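Side-chain contacts in LRA-12 (PDB 5AEB), which hydrolyses beta-lactam antibiotics, carbapenems among them, as a class B3 metallo-beta-lactamase with two zinc ions: residues S18-P23 against A60-N65; L30-I33 against L38-Y41. All coordinates share one frame; numbering follows the deposited sequence.

Contact 1 of 2, residues S18-P23 against A60-N65; sequences SKPYRP and ALQIKN
The carboxamide of Gln-62 presents one face to the loop 18-23, and Pro-20 lies over that face: Pro-20 CA stands above Gln-62 OE1, the two atoms 3.3 Å apart. Pro-20 CB is 3.9 Å from Gln-62 OE1. Ser-18 O is displaced to the same side of the amide, so the N-H of NE2 has to reach it at a slant; the bond from Gln-62 NE2 to Ser-18 O is 3.1 Å long, and its N-H...O angle of 132° marks it as weak. OE1 meets a water beyond the end of its C=O, away from the face taken by Pro-20. That water lies 2.6 Å from Gln-62 OE1 and receives the backbone N-H of Tyr-21, with Tyr-21 N at 2.9 Å.

Gln-62 gets there from the first turn of helix 60-69 because CG lies anti to its own carbonyl carbon (chi1 -83°) and the chain is extended beyond it. The backbones stay apart, with 6.9 Å between the CA atoms of Pro-20 and Gln-62, the closest pair. Tyr-21 turns its ring away from the helix: its hydroxyl bonds to His-237 and its ring meets His-234 edge to face. Elsewhere on the helix, Ile-63 packs on Ile-96 of helix 93-100.

Chemically, one amide serves two loop peptides, directly through NE2 and by way of water through OE1. With 127 Å² buried in all and a bent direct bond, the evidence points to a light, partly hydrated surface contact.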
ATOM      1  N   SER A  18       4.325  14.686  -2.601  1.00 29.14           N
ATOM      2  CA  SER A  18       5.001  14.756  -3.892  1.00 30.05           C
ATOM      3  C   SER A  18       6.512  14.937  -3.789  1.00 30.77           C
ATOM      4  O   SER A  18       7.209  14.812  -4.785  1.00 30.49           O
ATOM      5  CB  SER A  18       4.402  15.883  -4.735  1.00 30.94           C
ATOM      6  OG  SER A  18       4.526  17.089  -4.010  1.00 31.61           O
ATOM      7  N   LYS A  19       7.019  15.213  -2.589  1.00 31.92           N
ATOM      8  CA  LYS A  19       8.454  15.383  -2.373  1.00 33.51           C
ATOM      9  C   LYS A  19       9.283  14.125  -2.746  1.00 33.12           C
ATOM     10  O   LYS A  19       9.051  13.061  -2.202  1.00 33.07           O
ATOM     11  CB  LYS A  19       8.676  15.787  -0.916  1.00 34.87           C
ATOM     12  CG  LYS A  19      10.111  16.116  -0.541  1.00 35.99           C
ATOM     13  CD  LYS A  19      10.138  16.888   0.760  1.00 37.50           C
ATOM     14  CE  LYS A  19      11.555  17.355   1.087  1.00 39.59           C
ATOM     15  NZ  LYS A  19      12.339  16.275   1.745  1.00 39.41           N
ATOM     16  N   PRO A  20      10.237  14.238  -3.689  1.00 34.00           N
ATOM     17  CA  PRO A  20      11.047  13.043  -4.033  1.00 33.11           C
ATOM     18  C   PRO A  20      11.911  12.538  -2.884  1.00 32.69           C
ATOM     19  O   PRO A  20      12.353  13.318  -2.038  1.00 33.36           O
ATOM     20  CB  PRO A  20      11.958  13.532  -5.177  1.00 34.23           C
ATOM     21  CG  PRO A  20      11.870  15.036  -5.154  1.00 35.45           C
ATOM     22  CD  PRO A  20      10.500  15.362  -4.617  1.00 35.15           C
ATOM     23  N   TYR A  21      12.157  11.237  -2.869  1.00 31.12           N
ATOM     24  CA  TYR A  21      12.952  10.619  -1.833  1.00 30.74           C
ATOM     25  C   TYR A  21      13.839   9.572  -2.484  1.00 30.60           C
ATOM     26  O   TYR A  21      13.411   8.864  -3.390  1.00 30.15           O
ATOM     27  CB  TYR A  21      12.057   9.965  -0.773  1.00 29.76           C
ATOM     28  CG  TYR A  21      12.849   9.393   0.373  1.00 29.99           C
ATOM     29  CD1 TYR A  21      13.313  10.221   1.394  1.00 30.41           C
ATOM     30  CD2 TYR A  21      13.171   8.030   0.421  1.00 29.53           C
ATOM     31  CE1 TYR A  21      14.052   9.711   2.437  1.00 31.01           C
ATOM     32  CE2 TYR A  21      13.920   7.510   1.472  1.00 29.86           C
ATOM     33  CZ  TYR A  21      14.350   8.361   2.473  1.00 30.66           C
ATOM     34  OH  TYR A  21      15.094   7.882   3.512  1.00 31.58           O
ATOM     35  N   ARG A  22      15.068   9.459  -2.006  1.00 31.25           N
ATOM     36  CA  ARG A  22      16.019   8.554  -2.593  1.00 31.63           C
ATOM     37  C   ARG A  22      15.605   7.097  -2.331  1.00 29.45           C
ATOM     38  O   ARG A  22      15.439   6.707  -1.169  1.00 29.03           O
ATOM     39  CB  ARG A  22      17.400   8.835  -2.012  1.00 34.23           C
ATOM     40  CG  ARG A  22      18.499   8.089  -2.711  1.00 36.69           C
ATOM     41  CD  ARG A  22      19.845   8.389  -2.081  1.00 40.01           C
ATOM     42  NE  ARG A  22      20.859   7.639  -2.796  1.00 42.50           N
ATOM     43  CZ  ARG A  22      21.853   6.976  -2.223  1.00 45.01           C
ATOM     44  NH1 ARG A  22      21.976   6.963  -0.897  1.00 46.72           N
ATOM     45  NH2 ARG A  22      22.728   6.325  -2.983  1.00 45.48           N
ATOM     46  N   PRO A  23      15.431   6.298  -3.411  1.00 28.05           N
ATOM     47  CA  PRO A  23      14.978   4.902  -3.277  1.00 26.68           C
ATOM     48  C   PRO A  23      16.045   4.046  -2.582  1.00 26.51           C
ATOM     49  O   PRO A  23      17.236   4.345  -2.687  1.00 26.86           O
ATOM     50  CB  PRO A  23      14.777   4.454  -4.731  1.00 26.66           C
ATOM     51  CG  PRO A  23      15.723   5.308  -5.524  1.00 27.85           C
ATOM     52  CD  PRO A  23      15.742   6.646  -4.814  1.00 28.40           C
ATOM     53  N   ALA A  60       4.357   9.228 -11.369  1.00 25.08           N
ATOM     54  CA  ALA A  60       4.868   8.252 -12.319  1.00 25.29           C
ATOM     55  C   ALA A  60       6.333   8.482 -12.736  1.00 25.84           C
ATOM     56  O   ALA A  60       7.113   7.516 -12.820  1.00 25.48           O
ATOM     57  CB  ALA A  60       3.964   8.138 -13.525  1.00 25.67           C
ATOM     58  N   LEU A  61       6.719   9.741 -12.959  1.00 26.50           N
ATOM     59  CA  LEU A  61       8.133  10.076 -13.259  1.00 27.17           C
ATOM     60  C   LEU A  61       9.124   9.592 -12.180  1.00 27.23           C
ATOM     61  O   LEU A  61      10.106   8.915 -12.494  1.00 26.97           O
ATOM     62  CB  LEU A  61       8.309  11.575 -13.519  1.00 27.74           C
ATOM     63  CG  LEU A  61       9.727  12.161 -13.732  1.00 28.79           C
ATOM     64  CD1 LEU A  61      10.505  11.428 -14.845  1.00 28.54           C
ATOM     65  CD2 LEU A  61       9.632  13.670 -14.001  1.00 29.13           C
ATOM     66  N   GLN A  62       8.855   9.937 -10.915  1.00 27.37           N
ATOM     67  CA  GLN A  62       9.728   9.562  -9.808  1.00 27.38           C
ATOM     68  C   GLN A  62       9.857   8.056  -9.690  1.00 26.40           C
ATOM     69  O   GLN A  62      10.933   7.560  -9.439  1.00 26.38           O
ATOM     70  CB  GLN A  62       9.150  10.052  -8.480  1.00 27.94           C
ATOM     71  CG  GLN A  62       9.434  11.483  -8.129  1.00 29.05           C
ATOM     72  CD  GLN A  62       8.663  11.856  -6.882  1.00 29.33           C
ATOM     73  OE1 GLN A  62       8.891  11.279  -5.812  1.00 29.59           O
ATOM     74  NE2 GLN A  62       7.711  12.776  -7.016  1.00 29.52           N
ATOM     75  N   ILE A  63       8.733   7.355  -9.790  1.00 25.59           N
ATOM     76  CA  ILE A  63       8.704   5.891  -9.707  1.00 25.24           C
ATOM     77  C   ILE A  63       9.596   5.224 -10.774  1.00 25.55           C
ATOM     78  O   ILE A  63      10.466   4.406 -10.436  1.00 24.86           O
ATOM     79  CB  ILE A  63       7.248   5.356  -9.751  1.00 24.79           C
ATOM     80  CG1 ILE A  63       6.525   5.767  -8.476  1.00 24.37           C
ATOM     81  CG2 ILE A  63       7.227   3.828  -9.913  1.00 24.88           C
ATOM     82  CD1 ILE A  63       5.022   5.896  -8.626  1.00 24.19           C
ATOM     83  N   LYS A  64       9.407   5.622 -12.039  1.00 26.16           N
ATOM     84  CA  LYS A  64      10.238   5.126 -13.138  1.00 27.12           C
ATOM     85  C   LYS A  64      11.711   5.424 -12.853  1.00 27.34           C
ATOM     86  O   LYS A  64      12.558   4.550 -13.050  1.00 27.87           O
ATOM     87  CB  LYS A  64       9.847   5.729 -14.501  1.00 28.14           C
ATOM     88  CG  LYS A  64       8.348   5.745 -14.809  1.00 28.80           C
ATOM     89  CD  LYS A  64       7.965   5.408 -16.258  1.00 30.01           C
ATOM     90  CE  LYS A  64       8.588   6.268 -17.346  1.00 30.88           C
ATOM     91  NZ  LYS A  64       7.610   7.199 -17.971  1.00 31.09           N
ATOM     92  N   ASN A  65      11.999   6.637 -12.372  1.00 27.05           N
ATOM     93  CA  ASN A  65      13.377   7.062 -12.084  1.00 27.46           C
ATOM     94  C   ASN A  65      13.977   6.253 -10.946  1.00 27.34           C
ATOM     95  O   ASN A  65      15.137   5.828 -11.031  1.00 27.71           O
ATOM     96  CB  ASN A  65      13.443   8.541 -11.709  1.00 27.35           C
ATOM     97  CG  ASN A  65      13.299   9.462 -12.903  1.00 28.02           C
ATOM     98  OD1 ASN A  65      13.451   9.049 -14.065  1.00 28.10           O
ATOM     99  ND2 ASN A  65      12.988  10.727 -12.626  1.00 27.87           N
TER
HETATM  100  O   HOH W   1      10.677   9.621  -4.825  1.00 18.03           O

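Contact 2 of 2, residues L30-I33 against L38-Y41; sequences LYYI and LACY
Antiparallel pairing of strand 30-32 with the beginning of strand 41-45, inside the seven-stranded sheet of the metallo-beta-lactamase fold, brings Tyr-32 opposite Tyr-41 as a non-hydrogen-bonded pair with their CA atoms 4.7 Å apart. Both side chains leave on the same face of the sheet. Their rings form an offset edge-to-face (T-shaped) pair: the edge of Tyr-32 is directed at the face of Tyr-41, with planes at 84° and centroids 5.7 Å apart, and Tyr-32 CD2 approaches Tyr-41 CE1 to 3.7 Å.

The Tyr-32 ring continues along 38-41, where its CE2 touches Ala-39 CB at 3.6 Å, while Cys-40 O sits over one face near the rim. CG of Tyr-32 is anti to the backbone N (chi1 -171°), which carries the ring along this neighbouring segment. Each hydroxyl is satisfied beyond the pair, Tyr-32 OH by Thr-35 O and Tyr-41 OH by Ala-225 O. On the other side of the Tyr-41 side chain, Leu-30 CD1 rests against Tyr-41 CB at 3.6 Å, and Leu-30 also reaches Ile-181 of strand 178-184.

Between the backbones, Tyr-41 CA makes a CA-H...O contact of 3.2 Å with Tyr-31 O. Leu-38 points away from strand 30-32, and its side chain comes within about 5 Å of a zinc ion, which places this end of the contact beside the metal site. Closing the pairing is Ile-33 N, 2.8 Å from Cys-40 O: the N-H points almost straight at the oxygen (178°), yet the donor stands above the carbonyl plane.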
ATOM      1  N   LEU A  30      13.037  -6.578  -1.375  1.00 21.52           N
ATOM      2  CA  LEU A  30      12.099  -5.464  -1.186  1.00 20.88           C
ATOM      3  C   LEU A  30      12.793  -4.092  -1.179  1.00 20.64           C
ATOM      4  O   LEU A  30      13.721  -3.866  -0.400  1.00 21.05           O
ATOM      5  CB  LEU A  30      11.284  -5.635   0.113  1.00 20.41           C
ATOM      6  CG  LEU A  30      10.370  -4.477   0.523  1.00 20.06           C
ATOM      7  CD1 LEU A  30       9.281  -4.229  -0.528  1.00 19.39           C
ATOM      8  CD2 LEU A  30       9.758  -4.753   1.900  1.00 19.91           C
ATOM      9  N   TYR A  31      12.317  -3.185  -2.025  1.00 19.94           N
ATOM     10  CA  TYR A  31      12.884  -1.846  -2.139  1.00 20.09           C
ATOM     11  C   TYR A  31      11.771  -0.829  -1.978  1.00 19.63           C
ATOM     12  O   TYR A  31      10.592  -1.085  -2.329  1.00 18.97           O
ATOM     13  CB  TYR A  31      13.585  -1.641  -3.512  1.00 20.49           C
ATOM     14  CG  TYR A  31      14.738  -2.594  -3.804  1.00 21.08           C
ATOM     15  CD1 TYR A  31      14.496  -3.907  -4.168  1.00 21.11           C
ATOM     16  CD2 TYR A  31      16.076  -2.160  -3.749  1.00 22.06           C
ATOM     17  CE1 TYR A  31      15.521  -4.777  -4.419  1.00 22.15           C
ATOM     18  CE2 TYR A  31      17.131  -3.023  -4.028  1.00 22.49           C
ATOM     19  CZ  TYR A  31      16.836  -4.330  -4.359  1.00 22.82           C
ATOM     20  OH  TYR A  31      17.814  -5.233  -4.651  1.00 23.70           O
ATOM     21  N   TYR A  32      12.142   0.315  -1.436  1.00 19.74           N
ATOM     22  CA  TYR A  32      11.276   1.490  -1.339  1.00 19.56           C
ATOM     23  C   TYR A  32      11.521   2.394  -2.534  1.00 19.87           C
ATOM     24  O   TYR A  32      12.666   2.868  -2.741  1.00 20.17           O
ATOM     25  CB  TYR A  32      11.587   2.292  -0.075  1.00 19.91           C
ATOM     26  CG  TYR A  32      10.595   3.393   0.212  1.00 19.71           C
ATOM     27  CD1 TYR A  32      10.768   4.676  -0.312  1.00 19.88           C
ATOM     28  CD2 TYR A  32       9.469   3.146   1.001  1.00 19.73           C
ATOM     29  CE1 TYR A  32       9.850   5.685  -0.072  1.00 20.03           C
ATOM     30  CE2 TYR A  32       8.541   4.149   1.266  1.00 19.83           C
ATOM     31  CZ  TYR A  32       8.734   5.427   0.720  1.00 20.02           C
ATOM     32  OH  TYR A  32       7.813   6.425   0.990  1.00 20.05           O
ATOM     33  N   ILE A  33      10.445   2.725  -3.250  1.00 19.28           N
ATOM     34  CA  ILE A  33      10.567   3.546  -4.468  1.00 19.96           C
ATOM     35  C   ILE A  33       9.543   4.678  -4.506  1.00 19.90           C
ATOM     36  O   ILE A  33       9.168   5.185  -5.575  1.00 19.93           O
ATOM     37  CB  ILE A  33      10.486   2.696  -5.775  1.00 19.89           C
ATOM     38  CG1 ILE A  33       9.178   1.918  -5.813  1.00 19.39           C
ATOM     39  CG2 ILE A  33      11.711   1.791  -5.896  1.00 19.98           C
ATOM     40  CD1 ILE A  33       8.857   1.304  -7.165  1.00 19.78           C
ATOM     41  N   LEU A  38       4.428   9.033   0.430  1.00 21.77           N
ATOM     42  CA  LEU A  38       3.615   7.998  -0.241  1.00 21.03           C
ATOM     43  C   LEU A  38       4.465   6.782  -0.575  1.00 20.40           C
ATOM     44  O   LEU A  38       5.338   6.825  -1.428  1.00 20.02           O
ATOM     45  CB  LEU A  38       2.850   8.548  -1.451  1.00 21.10           C
ATOM     46  CG  LEU A  38       2.082   9.836  -1.120  1.00 21.76           C
ATOM     47  CD1 LEU A  38       1.293  10.344  -2.321  1.00 21.80           C
ATOM     48  CD2 LEU A  38       1.142   9.581   0.058  1.00 21.57           C
ATOM     49  N   ALA A  39       4.210   5.695   0.136  1.00 20.29           N
ATOM     50  CA  ALA A  39       5.098   4.532   0.112  1.00 20.19           C
ATOM     51  C   ALA A  39       4.754   3.648  -1.057  1.00 20.33           C
ATOM     52  O   ALA A  39       3.597   3.233  -1.236  1.00 20.77           O
ATOM     53  CB  ALA A  39       4.996   3.762   1.413  1.00 20.28           C
ATOM     54  N   CYS A  40       5.764   3.398  -1.880  1.00 20.30           N
ATOM     55  CA  CYS A  40       5.661   2.487  -3.013  1.00 19.90           C
ATOM     56  C   CYS A  40       6.819   1.522  -2.895  1.00 19.30           C
ATOM     57  O   CYS A  40       7.930   1.903  -2.464  1.00 19.02           O
ATOM     58  CB  CYS A  40       5.775   3.253  -4.322  1.00 20.62           C
ATOM     59  SG  CYS A  40       4.580   4.597  -4.396  1.00 22.67           S
ATOM     60  N   TYR A  41       6.570   0.286  -3.295  1.00 18.64           N
ATOM     61  CA  TYR A  41       7.549  -0.759  -3.103  1.00 18.67           C
ATOM     62  C   TYR A  41       7.781  -1.505  -4.389  1.00 18.78           C
ATOM     63  O   TYR A  41       6.860  -1.651  -5.217  1.00 18.85           O
ATOM     64  CB  TYR A  41       7.091  -1.718  -1.996  1.00 18.73           C
ATOM     65  CG  TYR A  41       6.819  -1.007  -0.689  1.00 18.76           C
ATOM     66  CD1 TYR A  41       7.859  -0.658   0.171  1.00 18.87           C
ATOM     67  CD2 TYR A  41       5.515  -0.673  -0.322  1.00 18.81           C
ATOM     68  CE1 TYR A  41       7.611   0.004   1.367  1.00 19.04           C
ATOM     69  CE2 TYR A  41       5.256   0.010   0.852  1.00 18.95           C
ATOM     70  CZ  TYR A  41       6.308   0.333   1.707  1.00 19.08           C
ATOM     71  OH  TYR A  41       6.035   1.000   2.883  1.00 19.35           O
TER

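Along the chain the order is 18-23, 30-33, 38-41, 60-65, so contact 2 is nested within the loop that contact 1 closes. Their centres are 10 Å apart, and the two touch directly: Pro-23 CB lies 3.3 Å from Tyr-32 O, and Tyr-21 CD2 packs 4.1 Å from Tyr-32 CE1. Contact 2 belongs to the seven-stranded sheet, in which strand 24-27, the continuation of loop 18-23, runs beside strand 30-32. Contact 1 joins that same loop to helix 60-69 at the surface, its centre about 16 Å from that of the chain against about 9 Å for contact 2, whose Leu-38 side chain lies next to the zinc ligands Asp-88 and His-227.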